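Local coordinates for interphotoreceptor retinoid-binding protein (Xenopus laevis, PDB 1J7X) that probably binds retinoids and carries them through the interphotoreceptor matrix of the retina, at residues A[130-135]-A[194-198]; A[205-211]-A[229-235]; A[241-245]-A[257-263]. All coordinates share one frame; numbering follows the deposited sequence.

The three contacts grade from surface to interior, and their chemistry follows. Contact 1 is a surface contact in which a loop lies against helix 119-137, held by a bridging water, a charged pair and a few apolar touches. Contact 2, the buried one, joins two neighbouring parallel strands of the mixed sheet through regular backbone bonds and mainly apolar side chains. Contact 3, partly buried, belongs to a separate antiparallel sheet, where the second strand of a hairpin is interrupted by a bulge and a buried histidine packs beside it. No element is shared among them, although strands 231-234 and 244-248 are consecutive. Contacts 2 and 3 lie on opposite sides of the chain's centre, about 24 Å apart between centres.

Contact 1: A[130-135]-A[194-198]; sequences VNTVWE and VLGKP
Lys-197 O and Trp-134 O are bridged by one water, which donates to the first at 2.8 Å and to the second at 2.9 Å, so a single molecule ties the loop backbone to the helix backbone. Beside this bridge, Trp-134 CB packs against Lys-197 O at 3.5 Å, a plain van der Waals touch. The indole, with CG set anti to the carbonyl carbon (chi1 -52°), runs on past the loop and brings CD1 near Leu-195 O, while Val-133 CG1 lies over the centre of one of its faces. One turn back, Val-130 CG2 presses on Gly-196 CA at 3.6 Å. A beta carbon on Gly-196 would run into that methyl, and the backbone angles of Gly-196 by themselves call for glycine. Val-130 CG2 touches Leu-195 CG more loosely, at 4.2 Å. At the exposed end, Glu-135 and Lys-197 run side by side in the same direction, and Glu-135 OE1 forms a salt bridge with Lys-197 NZ. The modelled separation is too short to be taken literally, so the exact placing of this pair is doubtful. The helix widens here into a pi-type turn, with Glu-135 N bonded to Val-130 O at 2.9 Å. The loop 194-198, which lies between strands 186-189 and 204-209, thus rests along helix 119-137, where Leu-195 also reaches Ala-126 and Pro-127; near helix 158-163, Tyr-164 stacks on Trp-134 and hydrogen-bonds Leu-195 O.

Contact 2: A[205-211]-A[229-235]; sequences VYVLTSH and RATIIGE
Residues 205-209 and 231-234 run as neighbouring parallel strands, their axes 4.6 Å apart at closest and 30° from exact alignment; helix 216-226 makes the beta-alpha-beta crossover between them. Val-205, Val-207 and Thr-209 bond alternately to Thr-231, Ile-233 and Glu-235, as in Val-207 N to Thr-231 O at 2.9 Å and Ile-233 N to Val-207 O at 2.8 Å. The last bond of the series is less well directed: Glu-235 N approaches Thr-209 O from above the carbonyl plane, 54° out of it. On one face Tyr-206 CD2 meets Thr-231 CB at 3.7 Å and Ile-233 CD1 at 4.0 Å. On the other, Ile-232 CD1 packs on Val-207 CB at 3.6 Å, and the Ala-230 methyl touches both Val-207 CG2 and Val-205 CG1. Thr-209 divides its two branches: OG1, flanked by its own N and C (chi1 60°), donates to Glu-235 O at 3.0 Å, while CG2 crosses to Ile-232 CG2 at 3.8 Å. Replacement of Thr-209 by an alanine would probably deprive Glu-235 O of that hydroxyl donor and open a gap beside the Ile-232 methyl. Main-chain bonds therefore satisfy much of the polarity here, so that, Thr-209 apart, the side chains described meet mainly through apolar contacts, with helix 287-296 on the Tyr-206 face and helix 216-226 on the Ile-232 face.

Contact 3: A[241-245]-A[257-263]; sequences LMHSK and TVPIINF
A beta hairpin of strands 244-248 and 254-265 holds this contact, and its second strand is broken near Ile-260 by a beta bulge. Two successive amides face a single carbonyl: His-243 O accepts from Ile-260 N at 2.9 Å, in the carbonyl plane, and from Ile-261 N at 3.2 Å, tilted a little from it. Next, Ser-244 and Pro-259 make a close non-hydrogen-bonded pair, CA to CA 3.8 Å, with diverging side chains. Farther along, Lys-245 and Val-258 form a regular antiparallel hydrogen-bonded pair, the bond from Val-258 N to Lys-245 O being almost straight (177°) at 2.8 Å. Leu-241 CB lies over the centre of one face of the His-243 imidazole, and Ile-261 CG2 comes up under the CG-CD2 side of the other, 4.1 Å from CD2 of His-243. Toward Phe-263 the two rings tilt 28° apart and are slid so far that they barely overlap; the touch is His-243 CE1 against Phe-263 CD2 at 3.6 Å. The bulge residue Ile-260 swings CG1 over its own main chain (chi1 65°), which carries CD1 across to the extended lysine chain, where it meets Lys-245 CD at 3.6 Å. That lysine's amine hydrogen-bonds Gln-181 OE1 beyond the hairpin. Phe-263, for its part, stacks on Phe-175 of the adjacent strand 173-179. The two bonds to His-243 O thus fix the extra residue of the bulge, while apolar packing and a weak bond from NE2 to Glu-219 of helix 216-226 probably hold the imidazole's orientation.

Contact 1: A[130-135]-A[194-198]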
ATOM      1  N   VAL A 130     -23.022  -6.413  -0.878  1.00 17.56           N
ATOM      2  CA  VAL A 130     -24.032  -5.604  -1.554  1.00 21.38           C
ATOM      3  C   VAL A 130     -25.038  -4.975  -0.595  1.00 20.96           C
ATOM      4  O   VAL A 130     -25.431  -3.783  -0.740  1.00 20.82           O
ATOM      5  CB  VAL A 130     -24.811  -6.426  -2.597  1.00 22.13           C
ATOM      6  CG1 VAL A 130     -26.002  -5.653  -3.101  1.00 22.64           C
ATOM      7  CG2 VAL A 130     -23.912  -6.860  -3.762  1.00 25.78           C
ATOM      8  N   ASN A 131     -25.508  -5.791   0.359  1.00 21.51           N
ATOM      9  CA  ASN A 131     -26.513  -5.366   1.305  1.00 19.73           C
ATOM     10  C   ASN A 131     -25.902  -4.453   2.383  1.00 21.81           C
ATOM     11  O   ASN A 131     -26.504  -3.496   2.807  1.00 19.52           O
ATOM     12  CB  ASN A 131     -27.102  -6.604   2.024  1.00 22.36           C
ATOM     13  CG  ASN A 131     -27.882  -7.480   1.088  1.00 21.82           C
ATOM     14  OD1 ASN A 131     -28.554  -6.955   0.195  1.00 21.65           O
ATOM     15  ND2 ASN A 131     -27.814  -8.818   1.286  1.00 23.77           N
ATOM     16  N   THR A 132     -24.683  -4.763   2.846  1.00 20.41           N
ATOM     17  CA  THR A 132     -24.097  -3.960   3.939  1.00 20.44           C
ATOM     18  C   THR A 132     -23.528  -2.615   3.469  1.00 19.23           C
ATOM     19  O   THR A 132     -23.645  -1.589   4.147  1.00 18.99           O
ATOM     20  CB  THR A 132     -23.065  -4.792   4.583  1.00 20.70           C
ATOM     21  OG1 THR A 132     -23.675  -6.002   5.060  1.00 22.99           O
ATOM     22  CG2 THR A 132     -22.397  -4.164   5.860  1.00 20.48           C
ATOM     23  N   VAL A 133     -22.952  -2.604   2.320  1.00 16.88           N
ATOM     24  CA  VAL A 133     -22.196  -1.412   1.894  1.00 17.15           C
ATOM     25  C   VAL A 133     -22.795  -0.733   0.703  1.00 17.12           C
ATOM     26  O   VAL A 133     -23.297   0.326   0.834  1.00 17.98           O
ATOM     27  CB  VAL A 133     -20.753  -1.765   1.583  1.00 17.51           C
ATOM     28  CG1 VAL A 133     -19.968  -0.503   1.106  1.00 18.17           C
ATOM     29  CG2 VAL A 133     -20.128  -2.369   2.755  1.00 17.41           C
ATOM     30  N   TRP A 134     -22.779  -1.367  -0.474  1.00 16.97           N
ATOM     31  CA  TRP A 134     -23.084  -0.738  -1.705  1.00 15.41           C
ATOM     32  C   TRP A 134     -24.506  -0.149  -1.811  1.00 18.02           C
ATOM     33  O   TRP A 134     -24.666   0.950  -2.271  1.00 19.51           O
ATOM     34  CB  TRP A 134     -22.729  -1.650  -2.894  1.00 17.18           C
ATOM     35  CG  TRP A 134     -21.270  -2.128  -2.768  1.00 13.37           C
ATOM     36  CD1 TRP A 134     -20.855  -3.391  -2.670  1.00 16.90           C
ATOM     37  CD2 TRP A 134     -20.100  -1.308  -2.662  1.00 16.81           C
ATOM     38  NE1 TRP A 134     -19.482  -3.432  -2.500  1.00 18.00           N
ATOM     39  CE2 TRP A 134     -19.003  -2.151  -2.537  1.00 17.33           C
ATOM     40  CE3 TRP A 134     -19.886   0.089  -2.663  1.00 18.83           C
ATOM     41  CZ2 TRP A 134     -17.728  -1.657  -2.340  1.00 18.65           C
ATOM     42  CZ3 TRP A 134     -18.606   0.581  -2.584  1.00 21.10           C
ATOM     43  CH2 TRP A 134     -17.554  -0.317  -2.397  1.00 17.75           C
ATOM     44  N   GLU A 135     -25.473  -0.907  -1.340  1.00 17.43           N
ATOM     45  CA  GLU A 135     -26.874  -0.415  -1.389  1.00 17.85           C
ATOM     46  C   GLU A 135     -27.096   0.700  -0.409  1.00 15.82           C
ATOM     47  O   GLU A 135     -27.548   1.741  -0.839  1.00 18.36           O
ATOM     48  CB  GLU A 135     -27.858  -1.556  -1.184  1.00 18.75           C
ATOM     49  CG  GLU A 135     -29.334  -0.936  -1.066  1.00 21.36           C
ATOM     50  CD  GLU A 135     -29.830  -0.129  -2.259  1.00 21.58           C
ATOM     51  OE1 GLU A 135     -29.428  -0.365  -3.407  1.00 24.82           O
ATOM     52  OE2 GLU A 135     -30.733   0.798  -2.040  1.00 25.45           O
ATOM     53  N   VAL A 194     -18.711  -5.060 -11.551  1.00 20.58           N
ATOM     54  CA  VAL A 194     -18.651  -5.388 -10.142  1.00 18.49           C
ATOM     55  C   VAL A 194     -20.019  -5.980  -9.691  1.00 20.24           C
ATOM     56  O   VAL A 194     -21.045  -5.783 -10.398  1.00 21.88           O
ATOM     57  CB  VAL A 194     -18.349  -4.109  -9.277  1.00 19.39           C
ATOM     58  CG1 VAL A 194     -16.892  -3.576  -9.729  1.00 22.58           C
ATOM     59  CG2 VAL A 194     -19.420  -3.080  -9.348  1.00 21.00           C
ATOM     60  N   LEU A 195     -20.053  -6.553  -8.513  1.00 18.00           N
ATOM     61  CA  LEU A 195     -21.310  -7.093  -8.011  1.00 19.22           C
ATOM     62  C   LEU A 195     -21.889  -5.969  -7.105  1.00 21.35           C
ATOM     63  O   LEU A 195     -21.288  -5.591  -6.077  1.00 23.16           O
ATOM     64  CB  LEU A 195     -21.052  -8.386  -7.231  1.00 20.83           C
ATOM     65  CG  LEU A 195     -22.319  -9.122  -6.863  1.00 21.18           C
ATOM     66  CD1 LEU A 195     -22.864  -9.740  -8.099  1.00 21.93           C
ATOM     67  CD2 LEU A 195     -22.199 -10.107  -5.827  1.00 24.84           C
ATOM     68  N   GLY A 196     -23.105  -5.608  -7.401  1.00 24.05           N
ATOM     69  CA  GLY A 196     -23.740  -4.587  -6.567  1.00 24.45           C
ATOM     70  C   GLY A 196     -23.499  -3.250  -7.221  1.00 21.91           C
ATOM     71  O   GLY A 196     -22.828  -3.190  -8.244  1.00 22.73           O
ATOM     72  N   LYS A 197     -24.131  -2.202  -6.709  1.00 22.64           N
ATOM     73  CA  LYS A 197     -24.108  -0.887  -7.358  1.00 21.69           C
ATOM     74  C   LYS A 197     -22.808  -0.163  -7.105  1.00 20.19           C
ATOM     75  O   LYS A 197     -22.373   0.002  -5.974  1.00 21.25           O
ATOM     76  CB  LYS A 197     -25.189  -0.009  -6.776  1.00 24.08           C
ATOM     77  CG  LYS A 197     -26.621  -0.456  -7.168  1.00 29.57           C
ATOM     78  CD  LYS A 197     -27.656   0.275  -6.365  1.00 29.63           C
ATOM     79  CE  LYS A 197     -29.037  -0.175  -6.728  1.00 33.74           C
ATOM     80  NZ  LYS A 197     -29.976   0.339  -5.667  1.00 32.71           N
ATOM     81  N   PRO A 198     -22.099   0.208  -8.152  1.00 22.18           N
ATOM     82  CA  PRO A 198     -20.886   0.996  -7.940  1.00 23.18           C
ATOM     83  C   PRO A 198     -21.296   2.351  -7.378  1.00 22.96           C
ATOM     84  O   PRO A 198     -22.433   2.836  -7.572  1.00 18.47           O
ATOM     85  CB  PRO A 198     -20.277   1.108  -9.373  1.00 23.00           C
ATOM     86  CG  PRO A 198     -21.255   0.775 -10.242  1.00 26.48           C
ATOM     87  CD  PRO A 198     -22.194  -0.223  -9.556  1.00 21.94           C
TER
HETATM   88  O   HOH W   1     -22.827   2.123  -4.140  1.00 18.63           O

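Contact 2: A[205-211]-A[229-235]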
ATOM      1  N   VAL A 205     -15.468  11.598  -2.537  1.00 20.74           N
ATOM      2  CA  VAL A 205     -14.922  10.547  -1.757  1.00 19.25           C
ATOM      3  C   VAL A 205     -13.708  11.064  -0.942  1.00 20.66           C
ATOM      4  O   VAL A 205     -12.805  11.730  -1.499  1.00 21.71           O
ATOM      5  CB  VAL A 205     -14.500   9.339  -2.584  1.00 17.09           C
ATOM      6  CG1 VAL A 205     -13.970   8.236  -1.634  1.00 18.34           C
ATOM      7  CG2 VAL A 205     -15.660   8.783  -3.425  1.00 20.96           C
ATOM      8  N   TYR A 206     -13.756  10.826   0.325  1.00 19.16           N
ATOM      9  CA  TYR A 206     -12.750  11.228   1.299  1.00 19.12           C
ATOM     10  C   TYR A 206     -12.214  10.047   2.096  1.00 17.08           C
ATOM     11  O   TYR A 206     -12.984   9.341   2.719  1.00 20.40           O
ATOM     12  CB  TYR A 206     -13.336  12.268   2.195  1.00 18.10           C
ATOM     13  CG  TYR A 206     -13.866  13.437   1.406  1.00 20.42           C
ATOM     14  CD1 TYR A 206     -15.141  13.405   0.859  1.00 20.98           C
ATOM     15  CD2 TYR A 206     -13.055  14.552   1.115  1.00 23.15           C
ATOM     16  CE1 TYR A 206     -15.645  14.441   0.058  1.00 25.82           C
ATOM     17  CE2 TYR A 206     -13.533  15.581   0.409  1.00 22.60           C
ATOM     18  CZ  TYR A 206     -14.830  15.525  -0.176  1.00 27.18           C
ATOM     19  OH  TYR A 206     -15.229  16.585  -0.977  1.00 27.00           O
ATOM     20  N   VAL A 207     -10.887   9.753   1.991  1.00 17.70           N
ATOM     21  CA  VAL A 207     -10.268   8.619   2.654  1.00 16.86           C
ATOM     22  C   VAL A 207      -9.470   9.054   3.827  1.00 17.78           C
ATOM     23  O   VAL A 207      -8.629   9.940   3.697  1.00 16.16           O
ATOM     24  CB  VAL A 207      -9.363   7.868   1.693  1.00 16.80           C
ATOM     25  CG1 VAL A 207      -8.802   6.687   2.351  1.00 16.41           C
ATOM     26  CG2 VAL A 207     -10.166   7.456   0.467  1.00 18.14           C
ATOM     27  N   LEU A 208      -9.781   8.548   4.994  1.00 17.37           N
ATOM     28  CA  LEU A 208      -9.133   8.888   6.240  1.00 16.39           C
ATOM     29  C   LEU A 208      -7.991   7.938   6.481  1.00 15.30           C
ATOM     30  O   LEU A 208      -8.158   6.703   6.464  1.00 14.11           O
ATOM     31  CB  LEU A 208     -10.109   8.847   7.426  1.00 16.85           C
ATOM     32  CG  LEU A 208     -11.433   9.598   7.273  1.00 15.93           C
ATOM     33  CD1 LEU A 208     -12.117   9.607   8.637  1.00 18.56           C
ATOM     34  CD2 LEU A 208     -11.312  10.940   6.724  1.00 19.63           C
ATOM     35  N   THR A 209      -6.801   8.482   6.828  1.00 16.95           N
ATOM     36  CA  THR A 209      -5.663   7.659   7.112  1.00 17.36           C
ATOM     37  C   THR A 209      -4.979   7.981   8.423  1.00 17.31           C
ATOM     38  O   THR A 209      -5.107   9.104   8.912  1.00 16.79           O
ATOM     39  CB  THR A 209      -4.557   7.836   5.994  1.00 17.73           C
ATOM     40  OG1 THR A 209      -4.188   9.244   6.004  1.00 18.36           O
ATOM     41  CG2 THR A 209      -5.118   7.400   4.626  1.00 17.47           C
ATOM     42  N   SER A 210      -4.255   7.025   8.942  1.00 14.90           N
ATOM     43  CA  SER A 210      -3.427   7.147  10.155  1.00 17.15           C
ATOM     44  C   SER A 210      -2.063   6.516   9.910  1.00 18.10           C
ATOM     45  O   SER A 210      -1.856   5.757   8.958  1.00 17.01           O
ATOM     46  CB  SER A 210      -4.039   6.461  11.420  1.00 18.59           C
ATOM     47  OG  SER A 210      -3.949   5.085  11.434  1.00 17.26           O
ATOM     48  N   HIS A 211      -1.149   6.719  10.893  1.00 16.93           N
ATOM     49  CA  HIS A 211       0.125   6.078  10.877  1.00 17.85           C
ATOM     50  C   HIS A 211       0.027   4.584  10.980  1.00 17.88           C
ATOM     51  O   HIS A 211       0.991   3.903  10.714  1.00 19.88           O
ATOM     52  CB  HIS A 211       1.002   6.578  12.004  1.00 18.26           C
ATOM     53  CG  HIS A 211       0.471   6.243  13.378  1.00 20.05           C
ATOM     54  ND1 HIS A 211       0.939   5.165  14.112  1.00 32.93           N
ATOM     55  CD2 HIS A 211      -0.428   6.870  14.169  1.00 20.22           C
ATOM     56  CE1 HIS A 211       0.284   5.105  15.259  1.00 28.35           C
ATOM     57  NE2 HIS A 211      -0.568   6.107  15.304  1.00 29.48           N
ATOM     58  N   ARG A 229      -9.313  10.409  -7.534  1.00 21.59           N
ATOM     59  CA  ARG A 229     -10.682  10.039  -7.258  1.00 17.98           C
ATOM     60  C   ARG A 229     -11.098  10.555  -5.910  1.00 16.99           C
ATOM     61  O   ARG A 229     -12.277  10.865  -5.678  1.00 21.28           O
ATOM     62  CB  ARG A 229     -10.806   8.509  -7.389  1.00 17.88           C
ATOM     63  CG  ARG A 229     -12.237   7.973  -6.983  1.00 19.35           C
ATOM     64  CD  ARG A 229     -13.294   8.527  -8.067  1.00 22.90           C
ATOM     65  NE  ARG A 229     -13.888   9.679  -7.492  1.00 37.34           N
ATOM     66  CZ  ARG A 229     -15.081   9.727  -6.934  1.00 24.35           C
ATOM     67  NH1 ARG A 229     -15.957   8.725  -7.019  1.00 32.39           N
ATOM     68  NH2 ARG A 229     -15.410  10.815  -6.329  1.00 32.34           N
ATOM     69  N   ALA A 230     -10.215  10.471  -4.884  1.00 18.27           N
ATOM     70  CA  ALA A 230     -10.556  10.976  -3.614  1.00 19.82           C
ATOM     71  C   ALA A 230      -9.500  11.899  -2.993  1.00 19.06           C
ATOM     72  O   ALA A 230      -8.350  11.883  -3.384  1.00 19.14           O
ATOM     73  CB  ALA A 230     -10.754   9.776  -2.714  1.00 21.99           C
ATOM     74  N   THR A 231      -9.919  12.594  -1.982  1.00 19.79           N
ATOM     75  CA  THR A 231      -9.058  13.414  -1.159  1.00 19.15           C
ATOM     76  C   THR A 231      -8.636  12.556   0.048  1.00 17.96           C
ATOM     77  O   THR A 231      -9.486  11.936   0.707  1.00 19.44           O
ATOM     78  CB  THR A 231      -9.793  14.651  -0.707  1.00 20.95           C
ATOM     79  OG1 THR A 231     -10.257  15.430  -1.820  1.00 21.47           O
ATOM     80  CG2 THR A 231      -8.902  15.536   0.145  1.00 27.19           C
ATOM     81  N   ILE A 232      -7.313  12.473   0.304  1.00 18.20           N
ATOM     82  CA  ILE A 232      -6.812  11.718   1.403  1.00 17.32           C
ATOM     83  C   ILE A 232      -6.622  12.669   2.597  1.00 18.53           C
ATOM     84  O   ILE A 232      -5.963  13.716   2.509  1.00 18.45           O
ATOM     85  CB  ILE A 232      -5.449  11.106   1.047  1.00 14.86           C
ATOM     86  CG1 ILE A 232      -5.507  10.389  -0.307  1.00 15.44           C
ATOM     87  CG2 ILE A 232      -4.976  10.134   2.045  1.00 16.32           C
ATOM     88  CD1 ILE A 232      -6.714   9.342  -0.334  1.00 19.66           C
ATOM     89  N   ILE A 233      -7.093  12.258   3.759  1.00 18.87           N
ATOM     90  CA  ILE A 233      -7.066  13.105   4.985  1.00 19.11           C
ATOM     91  C   ILE A 233      -6.567  12.330   6.182  1.00 19.48           C
ATOM     92  O   ILE A 233      -7.046  11.226   6.483  1.00 17.59           O
ATOM     93  CB  ILE A 233      -8.481  13.653   5.269  1.00 17.29           C
ATOM     94  CG1 ILE A 233      -8.992  14.319   4.033  1.00 20.65           C
ATOM     95  CG2 ILE A 233      -8.486  14.553   6.550  1.00 20.84           C
ATOM     96  CD1 ILE A 233     -10.493  14.668   4.185  1.00 23.83           C
ATOM     97  N   GLY A 234      -5.556  12.912   6.880  1.00 16.26           N
ATOM     98  CA  GLY A 234      -5.107  12.279   8.095  1.00 15.76           C
ATOM     99  C   GLY A 234      -3.599  12.297   8.199  1.00 18.01           C
ATOM    100  O   GLY A 234      -3.013  13.311   7.870  1.00 16.51           O
ATOM    101  N   GLU A 235      -3.046  11.225   8.743  1.00 16.95           N
ATOM    102  CA  GLU A 235      -1.614  11.131   8.973  1.00 17.48           C
ATOM    103  C   GLU A 235      -0.904  10.427   7.794  1.00 19.49           C
ATOM    104  O   GLU A 235      -1.462   9.613   7.082  1.00 17.07           O
ATOM    105  CB  GLU A 235      -1.323  10.399  10.226  1.00 19.81           C
ATOM    106  CG  GLU A 235      -1.990  11.034  11.464  1.00 22.68           C
ATOM    107  CD  GLU A 235      -1.911  10.172  12.674  1.00 22.98           C
ATOM    108  OE1 GLU A 235      -1.721   8.913  12.583  1.00 24.08           O
ATOM    109  OE2 GLU A 235      -2.182  10.705  13.801  1.00 21.07           O
TER
HETATM  110  O   HOH W   2     -13.866  12.909  -4.702  1.00 24.42           O
HETATM  111  O   HOH W   3     -12.316  14.694  -3.293  1.00 33.16           O

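Contact 3: A[241-245]-A[257-263]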
ATOM      1  N   LEU A 241       4.673  -1.662   2.789  1.00 24.55           N
ATOM      2  CA  LEU A 241       4.098  -2.234   1.563  1.00 22.68           C
ATOM      3  C   LEU A 241       4.796  -3.587   1.307  1.00 23.86           C
ATOM      4  O   LEU A 241       5.913  -3.816   1.781  1.00 24.91           O
ATOM      5  CB  LEU A 241       4.364  -1.349   0.369  1.00 23.70           C
ATOM      6  CG  LEU A 241       3.712   0.023   0.374  1.00 24.01           C
ATOM      7  CD1 LEU A 241       4.042   0.839  -0.881  1.00 27.42           C
ATOM      8  CD2 LEU A 241       2.183  -0.098   0.409  1.00 22.03           C
HETATM    9  N   MSE A 242       4.166  -4.455   0.529  1.00 21.35           N
HETATM   10  CA  MSE A 242       4.729  -5.787   0.302  1.00 22.82           C
HETATM   11  C   MSE A 242       5.522  -5.767  -1.007  1.00 22.28           C
HETATM   12  O   MSE A 242       5.297  -6.590  -1.905  1.00 22.67           O
HETATM   13  CB  MSE A 242       3.590  -6.806   0.232  1.00 23.01           C
HETATM   14  CG  MSE A 242       2.850  -6.981   1.472  1.00 27.96           C
HETATM   15 SE   MSE A 242       1.650  -8.459   1.355  1.00 23.08          SE
HETATM   16  CE  MSE A 242       2.869  -9.733   1.063  1.00 34.12           C
ATOM     17  N   HIS A 243       6.457  -4.815  -1.150  1.00 21.36           N
ATOM     18  CA  HIS A 243       7.270  -4.698  -2.346  1.00 21.38           C
ATOM     19  C   HIS A 243       8.727  -5.117  -2.145  1.00 20.93           C
ATOM     20  O   HIS A 243       9.510  -5.012  -3.067  1.00 22.03           O
ATOM     21  CB  HIS A 243       7.218  -3.254  -2.868  1.00 23.51           C
ATOM     22  CG  HIS A 243       5.838  -2.796  -3.217  1.00 21.86           C
ATOM     23  ND1 HIS A 243       5.529  -1.466  -3.396  1.00 25.39           N
ATOM     24  CD2 HIS A 243       4.688  -3.481  -3.420  1.00 29.84           C
ATOM     25  CE1 HIS A 243       4.264  -1.346  -3.760  1.00 29.42           C
ATOM     26  NE2 HIS A 243       3.715  -2.548  -3.733  1.00 26.82           N
ATOM     27  N   SER A 244       9.146  -5.506  -1.024  1.00 22.98           N
ATOM     28  CA  SER A 244      10.552  -5.873  -0.749  1.00 24.39           C
ATOM     29  C   SER A 244      10.700  -7.254  -0.171  1.00 27.13           C
ATOM     30  O   SER A 244       9.721  -7.902   0.233  1.00 25.58           O
ATOM     31  CB  SER A 244      11.162  -4.895   0.203  1.00 25.59           C
ATOM     32  OG  SER A 244      10.916  -3.512  -0.175  1.00 26.34           O
ATOM     33  N   LYS A 245      11.948  -7.703  -0.095  1.00 27.68           N
ATOM     34  CA  LYS A 245      12.306  -8.986   0.546  1.00 29.03           C
ATOM     35  C   LYS A 245      13.586  -8.720   1.340  1.00 29.00           C
ATOM     36  O   LYS A 245      14.383  -7.811   1.003  1.00 29.27           O
ATOM     37  CB  LYS A 245      12.536 -10.051  -0.528  1.00 29.66           C
ATOM     38  CG  LYS A 245      11.256 -10.467  -1.257  1.00 34.78           C
ATOM     39  CD  LYS A 245      11.418 -11.740  -2.121  1.00 43.75           C
ATOM     40  CE  LYS A 245      10.075 -12.440  -2.457  1.00 43.93           C
ATOM     41  NZ  LYS A 245      10.245 -13.773  -3.205  1.00 44.80           N
ATOM     42  N   THR A 257      17.273  -5.239   3.187  1.00 18.38           N
ATOM     43  CA  THR A 257      15.956  -5.245   2.621  1.00 20.05           C
ATOM     44  C   THR A 257      16.022  -4.602   1.327  1.00 18.75           C
ATOM     45  O   THR A 257      16.600  -3.497   1.185  1.00 18.29           O
ATOM     46  CB  THR A 257      14.922  -4.405   3.480  1.00 22.76           C
ATOM     47  OG1 THR A 257      14.874  -4.915   4.783  1.00 25.44           O
ATOM     48  CG2 THR A 257      13.510  -4.521   2.890  1.00 21.82           C
ATOM     49  N   VAL A 258      15.575  -5.354   0.352  1.00 17.96           N
ATOM     50  CA  VAL A 258      15.634  -4.939  -1.035  1.00 20.93           C
ATOM     51  C   VAL A 258      14.305  -4.878  -1.742  1.00 20.54           C
ATOM     52  O   VAL A 258      13.539  -5.851  -1.737  1.00 20.95           O
ATOM     53  CB  VAL A 258      16.577  -5.906  -1.835  1.00 19.06           C
ATOM     54  CG1 VAL A 258      16.658  -5.468  -3.252  1.00 20.20           C
ATOM     55  CG2 VAL A 258      17.927  -5.950  -1.192  1.00 20.28           C
ATOM     56  N   PRO A 259      13.959  -3.726  -2.333  1.00 21.30           N
ATOM     57  CA  PRO A 259      12.710  -3.687  -3.059  1.00 21.88           C
ATOM     58  C   PRO A 259      12.817  -4.497  -4.310  1.00 24.69           C
ATOM     59  O   PRO A 259      13.727  -4.266  -5.024  1.00 25.08           O
ATOM     60  CB  PRO A 259      12.520  -2.204  -3.356  1.00 21.38           C
ATOM     61  CG  PRO A 259      13.963  -1.683  -3.416  1.00 21.42           C
ATOM     62  CD  PRO A 259      14.618  -2.408  -2.320  1.00 22.00           C
ATOM     63  N   ILE A 260      11.989  -5.521  -4.470  1.00 24.92           N
ATOM     64  CA  ILE A 260      12.025  -6.360  -5.660  1.00 24.46           C
ATOM     65  C   ILE A 260      10.951  -5.953  -6.632  1.00 27.09           C
ATOM     66  O   ILE A 260      10.922  -6.381  -7.762  1.00 26.81           O
ATOM     67  CB  ILE A 260      11.833  -7.819  -5.297  1.00 25.45           C
ATOM     68  CG1 ILE A 260      10.386  -8.012  -4.713  1.00 28.68           C
ATOM     69  CG2 ILE A 260      12.864  -8.323  -4.270  1.00 22.42           C
ATOM     70  CD1 ILE A 260      10.016  -9.469  -4.489  1.00 35.94           C
ATOM     71  N   ILE A 261      10.057  -5.047  -6.233  1.00 25.27           N
ATOM     72  CA  ILE A 261       9.026  -4.638  -7.111  1.00 24.17           C
ATOM     73  C   ILE A 261       8.952  -3.167  -7.224  1.00 25.00           C
ATOM     74  O   ILE A 261       9.046  -2.447  -6.177  1.00 23.62           O
ATOM     75  CB  ILE A 261       7.679  -5.146  -6.467  1.00 25.34           C
ATOM     76  CG1 ILE A 261       7.488  -6.622  -6.717  1.00 29.96           C
ATOM     77  CG2 ILE A 261       6.517  -4.377  -7.011  1.00 27.93           C
ATOM     78  CD1 ILE A 261       6.432  -7.285  -5.893  1.00 32.08           C
ATOM     79  N   ASN A 262       8.669  -2.654  -8.390  1.00 25.59           N
ATOM     80  CA  ASN A 262       8.451  -1.237  -8.579  1.00 23.69           C
ATOM     81  C   ASN A 262       6.982  -1.083  -8.876  1.00 23.30           C
ATOM     82  O   ASN A 262       6.379  -1.969  -9.560  1.00 25.33           O
ATOM     83  CB  ASN A 262       9.328  -0.642  -9.736  1.00 23.73           C
ATOM     84  CG  ASN A 262      10.612  -0.005  -9.191  1.00 25.57           C
ATOM     85  OD1 ASN A 262      10.657   0.363  -7.968  1.00 22.64           O
ATOM     86  ND2 ASN A 262      11.671  -0.045  -9.951  1.00 26.36           N
ATOM     87  N   PHE A 263       6.411  -0.011  -8.349  1.00 22.60           N
ATOM     88  CA  PHE A 263       5.012   0.265  -8.457  1.00 22.21           C
ATOM     89  C   PHE A 263       4.845   1.578  -9.189  1.00 23.36           C
ATOM     90  O   PHE A 263       5.195   2.679  -8.690  1.00 20.81           O
ATOM     91  CB  PHE A 263       4.397   0.322  -7.044  1.00 22.22           C
ATOM     92  CG  PHE A 263       2.910   0.542  -6.991  1.00 25.10           C
ATOM     93  CD1 PHE A 263       2.342   1.799  -7.337  1.00 24.99           C
ATOM     94  CD2 PHE A 263       2.103  -0.434  -6.460  1.00 25.89           C
ATOM     95  CE1 PHE A 263       1.008   1.998  -7.028  1.00 27.34           C
ATOM     96  CE2 PHE A 263       0.728  -0.291  -6.309  1.00 21.80           C
ATOM     97  CZ  PHE A 263       0.180   0.971  -6.547  1.00 21.69           C
TER